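Local coordinates for protein KLLA0E02245p (PDB 4GPS) that hydrolyses the NAD cap from the 5' end of RNAs and combines decapping with 5'-3' exoribonuclease activity, using a divalent metal cation, at residues Phe330-Ser333 with Tyr334-Glu337; Gly363-Tyr366 with Lys367-Pro370; Phe381-Leu384 with Lys385-Leu389. One frame throughout, in Å; residues are numbered along the deposited sequence.

In the fold
All three contacts are local and follow one another along the chain of this RAI1-like nuclease. Contact 1 is a surface hairpin turn between strands 325-331 and 338-344, held mainly by backbone bonds and a serine hydroxyl. Contacts 2 and 3 are both partly buried, contact 3 with more buried residues. Contact 2 is a turn that mixes aromatic packing with polar ends bonded to backbone and side-chain atoms round about; it leads into helix 370-393, and contact 3 is a stretch of that same helix, with apolar side chains against strands and one asparagine bonded back to the carbonyl one turn before it. Contacts 1 and 3 lie on opposite sides of the chain's centre.

Contact 1: residues Phe330-Ser333 with Tyr334-Glu337; sequences FRNS and YSNE
N332 and E337 face each other where the chain reverses, and N332 N donates to E337 O at 2.9 Å along a nearly straight path (163°). The same carbonyl oxygen is approached by R331 CA in a CA-H...O contact of 3.2 Å, so one acceptor serves the last residue of strand 325-331 and the first of the loop. The return bond, N336 N to N332 O at 3.0 Å, is more bent and arrives above the carbonyl plane. Inside the turn, S335 OG sits between its own backbone N and carbonyl carbon (chi1 81°), which carries it round to accept from E337 N at 3.0 Å: an ST turn. Packing against this hydroxyl, N332 CB lies 3.1 Å from S335 OG. Replacing S335 by an alanine would probably leave E337 N without this acceptor and let the loop after the serine shift. Farther out, R331 and N336 run side by side with guanidinium and amide planes only 13° apart; N336 OD1 lies at the guanidinium edge, 3.6 Å from R331 NE. R331 also rests on I235 and T238 of helix 233-246, while N336 is tied through its backbone to L139. At the strand end F330 turns away from the loop, its ring stacked with H299 and its side chain about 8 Å from that of K295, a probable substrate-binding residue. The loop of this beta-hairpin, between strands 325-331 and 338-344, includes left-handed N336. The chemistry is consistent with a turn held largely by backbone bonds, with the S335 hydroxyl taking up E337 N.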
loop_
_atom_site.group_PDB
_atom_site.type_symbol
_atom_site.label_atom_id
_atom_site.label_comp_id
_atom_site.label_asym_id
_atom_site.label_seq_id
_atom_site.Cartn_x
_atom_site.Cartn_y
_atom_site.Cartn_z
ATOM N N PHE A 330 -0.721 17.127 9.697
ATOM C CA PHE A 330 -0.688 18.218 8.734
ATOM C C PHE A 330 0.268 19.260 9.247
ATOM O O PHE A 330 0.225 19.641 10.418
ATOM C CB PHE A 330 -2.079 18.835 8.558
ATOM C CG PHE A 330 -3.107 17.879 8.030
ATOM C CD1 PHE A 330 -3.910 17.156 8.890
ATOM C CD2 PHE A 330 -3.305 17.731 6.662
ATOM C CE1 PHE A 330 -4.906 16.297 8.391
ATOM C CE2 PHE A 330 -4.294 16.873 6.162
ATOM C CZ PHE A 330 -5.091 16.160 7.034
ATOM N N ARG A 331 1.155 19.707 8.380
ATOM C CA ARG A 331 2.104 20.717 8.802
ATOM C C ARG A 331 1.813 22.015 8.084
ATOM O O ARG A 331 1.268 22.002 6.989
ATOM C CB ARG A 331 3.552 20.286 8.509
ATOM C CG ARG A 331 3.872 20.200 7.043
ATOM C CD ARG A 331 5.348 19.869 6.784
ATOM N NE ARG A 331 5.616 19.951 5.345
ATOM C CZ ARG A 331 5.180 19.063 4.454
ATOM N NH1 ARG A 331 4.470 18.005 4.851
ATOM N NH2 ARG A 331 5.403 19.257 3.159
ATOM N N ASN A 332 2.172 23.126 8.730
ATOM C CA ASN A 332 2.024 24.468 8.164
ATOM C C ASN A 332 2.979 24.485 6.959
ATOM O O ASN A 332 4.123 24.029 7.072
ATOM C CB ASN A 332 2.482 25.497 9.196
ATOM C CG ASN A 332 2.234 26.912 8.753
ATOM O OD1 ASN A 332 1.101 27.387 8.787
ATOM N ND2 ASN A 332 3.289 27.595 8.322
ATOM N N SER A 333 2.534 24.999 5.816
ATOM C CA SER A 333 3.396 25.015 4.625
ATOM C C SER A 333 4.648 25.848 4.842
ATOM O O SER A 333 5.751 25.420 4.500
ATOM C CB SER A 333 2.643 25.564 3.405
ATOM O OG SER A 333 1.497 24.770 3.108
ATOM N N TYR A 334 4.482 27.025 5.439
ATOM C CA TYR A 334 5.602 27.920 5.646
ATOM C C TYR A 334 6.577 27.558 6.754
ATOM O O TYR A 334 7.794 27.504 6.544
ATOM C CB TYR A 334 5.104 29.344 5.908
ATOM C CG TYR A 334 6.260 30.304 6.072
ATOM C CD1 TYR A 334 7.164 30.505 5.023
ATOM C CD2 TYR A 334 6.524 30.933 7.299
ATOM C CE1 TYR A 334 8.309 31.296 5.185
ATOM C CE2 TYR A 334 7.675 31.735 7.472
ATOM C CZ TYR A 334 8.562 31.903 6.403
ATOM O OH TYR A 334 9.713 32.650 6.534
ATOM N N SER A 335 6.026 27.328 7.936
ATOM C CA SER A 335 6.806 27.041 9.129
ATOM C C SER A 335 7.275 25.613 9.329
ATOM O O SER A 335 8.191 25.383 10.118
ATOM C CB SER A 335 5.978 27.404 10.335
ATOM O OG SER A 335 5.073 26.342 10.588
ATOM N N ASN A 336 6.646 24.664 8.637
ATOM C CA ASN A 336 6.952 23.245 8.799
ATOM C C ASN A 336 6.547 22.722 10.185
ATOM O O ASN A 336 6.984 21.639 10.624
ATOM C CB ASN A 336 8.429 22.966 8.558
ATOM C CG ASN A 336 8.782 22.990 7.089
ATOM O OD1 ASN A 336 8.224 22.220 6.277
ATOM N ND2 ASN A 336 9.704 23.882 6.728
ATOM N N GLU A 337 5.704 23.472 10.883
ATOM C CA GLU A 337 5.277 22.990 12.184
ATOM C C GLU A 337 4.067 22.073 12.101
ATOM O O GLU A 337 3.157 22.335 11.313
ATOM C CB GLU A 337 4.918 24.159 13.073
ATOM C CG GLU A 337 6.082 25.028 13.407
ATOM C CD GLU A 337 5.688 26.140 14.343
ATOM O OE1 GLU A 337 6.605 26.817 14.865
ATOM O OE2 GLU A 337 4.462 26.334 14.550
#

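Contact 2: residues Gly363-Tyr366 with Lys367-Pro370; sequences GKFY and KFNP
F365 O takes the backbone N of F368 at 2.9 Å (166°), and one residue on, Y366 O takes N369 N in a longer bond of 3.2 Å. In both, the donor comes from above the carbonyl plane. The two bonds close overlapping beta turns, whose central residues Y366, K367 and F368 all have left-handed backbone angles. On the side-chain level F365 CB lies over one face of the F368 ring, a CH-pi contact with 4.2 Å to the centroid, and F365 CD1 reaches F368 CZ at 3.8 Å. The rings are nearly parallel (30°) but strongly displaced, so little face meets face. K367, extended beyond CG, passes G363 with its CE 3.9 Å from G363 N and delivers NZ to K361 O, V359 O and N73 OD1. N369 is the N-cap of helix 370-393: OD1 accepts from N371 N, while ND2 donates to V72 O and Y74 O, so both ends of its amide are satisfied. Around the turn, R309 of helix 305-319 makes a cation-pi contact with F365 and also meets F368, H69 sets its ring edge-to-face with Y366, and P370, the first residue of helix 370-393, touches W315 of helix 305-319 and Y350 and I353 of helix 346-353.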
loop_
_atom_site.group_PDB
_atom_site.type_symbol
_atom_site.label_atom_id
_atom_site.label_comp_id
_atom_site.label_asym_id
_atom_site.label_seq_id
_atom_site.Cartn_x
_atom_site.Cartn_y
_atom_site.Cartn_z
ATOM N N GLY A 363 -12.347 15.961 -14.820
ATOM C CA GLY A 363 -11.059 15.337 -14.572
ATOM C C GLY A 363 -10.722 14.230 -15.538
ATOM O O GLY A 363 -11.610 13.566 -16.056
ATOM N N LYS A 364 -9.428 14.017 -15.748
ATOM C CA LYS A 364 -8.933 13.009 -16.681
ATOM C C LYS A 364 -8.809 11.560 -16.147
ATOM O O LYS A 364 -9.549 10.674 -16.602
ATOM C CB LYS A 364 -7.587 13.486 -17.250
ATOM C CG LYS A 364 -7.260 12.959 -18.635
ATOM C CD LYS A 364 -8.333 13.325 -19.667
ATOM C CE LYS A 364 -8.052 12.643 -21.016
ATOM N NZ LYS A 364 -9.122 12.837 -22.043
ATOM N N PHE A 365 -7.900 11.324 -15.197
ATOM C CA PHE A 365 -7.632 9.994 -14.599
ATOM C C PHE A 365 -8.791 9.276 -13.893
ATOM O O PHE A 365 -8.717 8.964 -12.700
ATOM C CB PHE A 365 -6.450 10.107 -13.616
ATOM C CG PHE A 365 -5.302 10.809 -14.195
ATOM C CD1 PHE A 365 -5.275 12.210 -14.213
ATOM C CD2 PHE A 365 -4.323 10.095 -14.895
ATOM C CE1 PHE A 365 -4.290 12.904 -14.932
ATOM C CE2 PHE A 365 -3.331 10.763 -15.624
ATOM C CZ PHE A 365 -3.309 12.181 -15.650
ATOM N N TYR A 366 -9.847 9.007 -14.642
ATOM C CA TYR A 366 -11.019 8.345 -14.113
ATOM C C TYR A 366 -11.493 9.041 -12.860
ATOM O O TYR A 366 -12.099 8.415 -12.001
ATOM C CB TYR A 366 -10.702 6.876 -13.825
ATOM C CG TYR A 366 -10.221 6.184 -15.056
ATOM C CD1 TYR A 366 -8.868 6.121 -15.355
ATOM C CD2 TYR A 366 -11.123 5.659 -15.974
ATOM C CE1 TYR A 366 -8.410 5.548 -16.547
ATOM C CE2 TYR A 366 -10.684 5.084 -17.184
ATOM C CZ TYR A 366 -9.327 5.028 -17.466
ATOM O OH TYR A 366 -8.884 4.465 -18.659
ATOM N N LYS A 367 -11.229 10.342 -12.775
ATOM C CA LYS A 367 -11.587 11.149 -11.602
ATOM C C LYS A 367 -11.164 10.495 -10.266
ATOM O O LYS A 367 -11.821 10.684 -9.235
ATOM C CB LYS A 367 -13.080 11.445 -11.590
ATOM C CG LYS A 367 -13.547 12.253 -12.777
ATOM C CD LYS A 367 -14.987 12.677 -12.609
ATOM C CE LYS A 367 -15.378 13.771 -13.595
ATOM N NZ LYS A 367 -16.642 14.439 -13.156
ATOM N N PHE A 368 -10.059 9.740 -10.297
ATOM C CA PHE A 368 -9.519 9.077 -9.101
ATOM C C PHE A 368 -10.624 8.409 -8.259
ATOM O O PHE A 368 -10.674 8.516 -7.025
ATOM C CB PHE A 368 -8.749 10.084 -8.230
ATOM C CG PHE A 368 -7.767 10.933 -8.990
ATOM C CD1 PHE A 368 -8.143 12.186 -9.487
ATOM C CD2 PHE A 368 -6.469 10.479 -9.225
ATOM C CE1 PHE A 368 -7.240 12.975 -10.207
ATOM C CE2 PHE A 368 -5.562 11.254 -9.941
ATOM C CZ PHE A 368 -5.953 12.511 -10.436
ATOM N N ASN A 369 -11.514 7.702 -8.932
ATOM C CA ASN A 369 -12.599 7.044 -8.232
ATOM C C ASN A 369 -12.119 5.697 -7.654
ATOM O O ASN A 369 -11.701 4.813 -8.407
ATOM C CB ASN A 369 -13.765 6.824 -9.213
ATOM C CG ASN A 369 -15.057 6.447 -8.512
ATOM O OD1 ASN A 369 -15.094 5.558 -7.654
ATOM N ND2 ASN A 369 -16.133 7.115 -8.890
ATOM N N PRO A 370 -12.201 5.518 -6.320
ATOM C CA PRO A 370 -11.769 4.255 -5.711
ATOM C C PRO A 370 -12.510 3.050 -6.310
ATOM O O PRO A 370 -11.994 1.930 -6.288
ATOM C CB PRO A 370 -12.112 4.415 -4.237
ATOM C CG PRO A 370 -12.357 5.874 -4.067
ATOM C CD PRO A 370 -12.888 6.374 -5.346
#

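Contact 3: residues Phe381-Leu384 with Lys385-Leu389; sequences FQVL and KQNLL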
loop_
_atom_site.group_PDB
_atom_site.type_symbol
_atom_site.label_atom_id
_atom_site.label_comp_id
_atom_site.label_asym_id
_atom_site.label_seq_id
_atom_site.Cartn_x
_atom_site.Cartn_y
_atom_site.Cartn_z
ATOM N N PHE A 381 -5.296 -7.989 -12.772
ATOM C CA PHE A 381 -4.771 -9.172 -12.123
ATOM C C PHE A 381 -5.202 -10.456 -12.822
ATOM O O PHE A 381 -4.422 -11.388 -12.914
ATOM C CB PHE A 381 -5.063 -9.172 -10.625
ATOM C CG PHE A 381 -4.003 -8.478 -9.834
ATOM C CD1 PHE A 381 -2.838 -9.142 -9.490
ATOM C CD2 PHE A 381 -4.144 -7.136 -9.474
ATOM C CE1 PHE A 381 -1.823 -8.481 -8.788
ATOM C CE2 PHE A 381 -3.153 -6.477 -8.789
ATOM C CZ PHE A 381 -1.983 -7.143 -8.439
ATOM N N GLN A 382 -6.411 -10.473 -13.373
ATOM C CA GLN A 382 -6.893 -11.644 -14.085
ATOM C C GLN A 382 -6.124 -11.707 -15.401
ATOM O O GLN A 382 -5.669 -12.766 -15.829
ATOM C CB GLN A 382 -8.401 -11.529 -14.347
ATOM C CG GLN A 382 -9.040 -12.767 -14.988
ATOM C CD GLN A 382 -8.870 -14.025 -14.140
ATOM O OE1 GLN A 382 -8.765 -13.945 -12.922
ATOM N NE2 GLN A 382 -8.847 -15.189 -14.789
ATOM N N VAL A 383 -5.949 -10.561 -16.042
ATOM C CA VAL A 383 -5.201 -10.539 -17.289
ATOM C C VAL A 383 -3.749 -11.021 -17.032
ATOM O O VAL A 383 -3.243 -11.906 -17.745
ATOM C CB VAL A 383 -5.256 -9.115 -17.906
ATOM C CG1 VAL A 383 -4.283 -8.991 -19.062
ATOM C CG2 VAL A 383 -6.693 -8.813 -18.367
ATOM N N LEU A 384 -3.097 -10.475 -16.003
ATOM C CA LEU A 384 -1.724 -10.866 -15.659
ATOM C C LEU A 384 -1.581 -12.360 -15.317
ATOM O O LEU A 384 -0.616 -13.011 -15.730
ATOM C CB LEU A 384 -1.202 -10.045 -14.475
ATOM C CG LEU A 384 -0.883 -8.584 -14.750
ATOM C CD1 LEU A 384 -0.730 -7.827 -13.456
ATOM C CD2 LEU A 384 0.387 -8.490 -15.585
ATOM N N LYS A 385 -2.540 -12.903 -14.572
ATOM C CA LYS A 385 -2.470 -14.304 -14.190
ATOM C C LYS A 385 -2.578 -15.237 -15.386
ATOM O O LYS A 385 -1.729 -16.105 -15.583
ATOM C CB LYS A 385 -3.561 -14.630 -13.184
ATOM C CG LYS A 385 -3.372 -15.994 -12.573
ATOM C CD LYS A 385 -4.191 -17.041 -13.262
ATOM C CE LYS A 385 -5.633 -16.954 -12.830
ATOM N NZ LYS A 385 -6.365 -18.160 -13.296
ATOM N N GLN A 386 -3.625 -15.054 -16.186
ATOM C CA GLN A 386 -3.850 -15.875 -17.372
ATOM C C GLN A 386 -2.667 -15.827 -18.340
ATOM O O GLN A 386 -2.206 -16.863 -18.832
ATOM C CB GLN A 386 -5.135 -15.429 -18.101
ATOM C CG GLN A 386 -6.429 -15.935 -17.442
ATOM C CD GLN A 386 -6.450 -17.461 -17.288
ATOM O OE1 GLN A 386 -6.698 -18.188 -18.256
ATOM N NE2 GLN A 386 -6.164 -17.950 -16.072
ATOM N N ASN A 387 -2.165 -14.620 -18.585
ATOM C CA ASN A 387 -1.070 -14.457 -19.503
ATOM C C ASN A 387 0.310 -14.871 -18.983
ATOM O O ASN A 387 1.121 -15.426 -19.749
ATOM C CB ASN A 387 -1.078 -13.023 -20.041
ATOM C CG ASN A 387 -2.163 -12.815 -21.091
ATOM O OD1 ASN A 387 -2.121 -13.417 -22.158
ATOM N ND2 ASN A 387 -3.136 -11.976 -20.789
ATOM N N LEU A 388 0.608 -14.639 -17.709
ATOM C CA LEU A 388 1.927 -15.082 -17.262
ATOM C C LEU A 388 1.936 -16.604 -17.241
ATOM O O LEU A 388 2.966 -17.215 -17.533
ATOM C CB LEU A 388 2.301 -14.519 -15.886
ATOM C CG LEU A 388 2.599 -13.025 -15.960
ATOM C CD1 LEU A 388 2.556 -12.411 -14.605
ATOM C CD2 LEU A 388 3.941 -12.824 -16.586
ATOM N N LEU A 389 0.800 -17.227 -16.923
ATOM C CA LEU A 389 0.775 -18.686 -16.894
ATOM C C LEU A 389 0.869 -19.240 -18.312
ATOM O O LEU A 389 1.604 -20.191 -18.560
ATOM C CB LEU A 389 -0.488 -19.208 -16.219
ATOM C CG LEU A 389 -0.561 -18.925 -14.724
ATOM C CD1 LEU A 389 -1.797 -19.589 -14.176
ATOM C CD2 LEU A 389 0.700 -19.430 -14.026
#
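V383 O is gripped twice by N387, whose backbone N and side-chain ND2 both stand 3.0 Å from V383 O and reach it from opposite faces of the carbonyl plane. The backbone bond is the straighter, at 162°. With CG placed beside its own backbone N (chi1 -76°), N387 folds its amide back along the helix, so that ND2 also lies 3.6 Å from V383 CG1. The N387 side chain also touches L60 and L62 of strand 60-63. One residue on, L388 N bonds to L384 O at 2.8 Å, and L388 CG lies 3.2 Å from L384 O; the leucine side chains themselves touch more loosely, L384 CB to L388 CD1 being 4.4 Å. Q382 and Q386 stand side by side, Q386 CG 3.7 Å from Q382 NE2. Q382 NE2 donates to E272 OE1, which also forms a salt bridge with K385 NZ. The ladder of backbone bonds from each residue to the one four before it is that of an alpha-helix. Helix 370-393 lies here against strands 60-63, 176-181, 198-204 and 409-414, with L384 meeting L410 and L388 meeting I412: a helix packed on beta strands, in a RAI1-like PD-(D/E)XK nuclease.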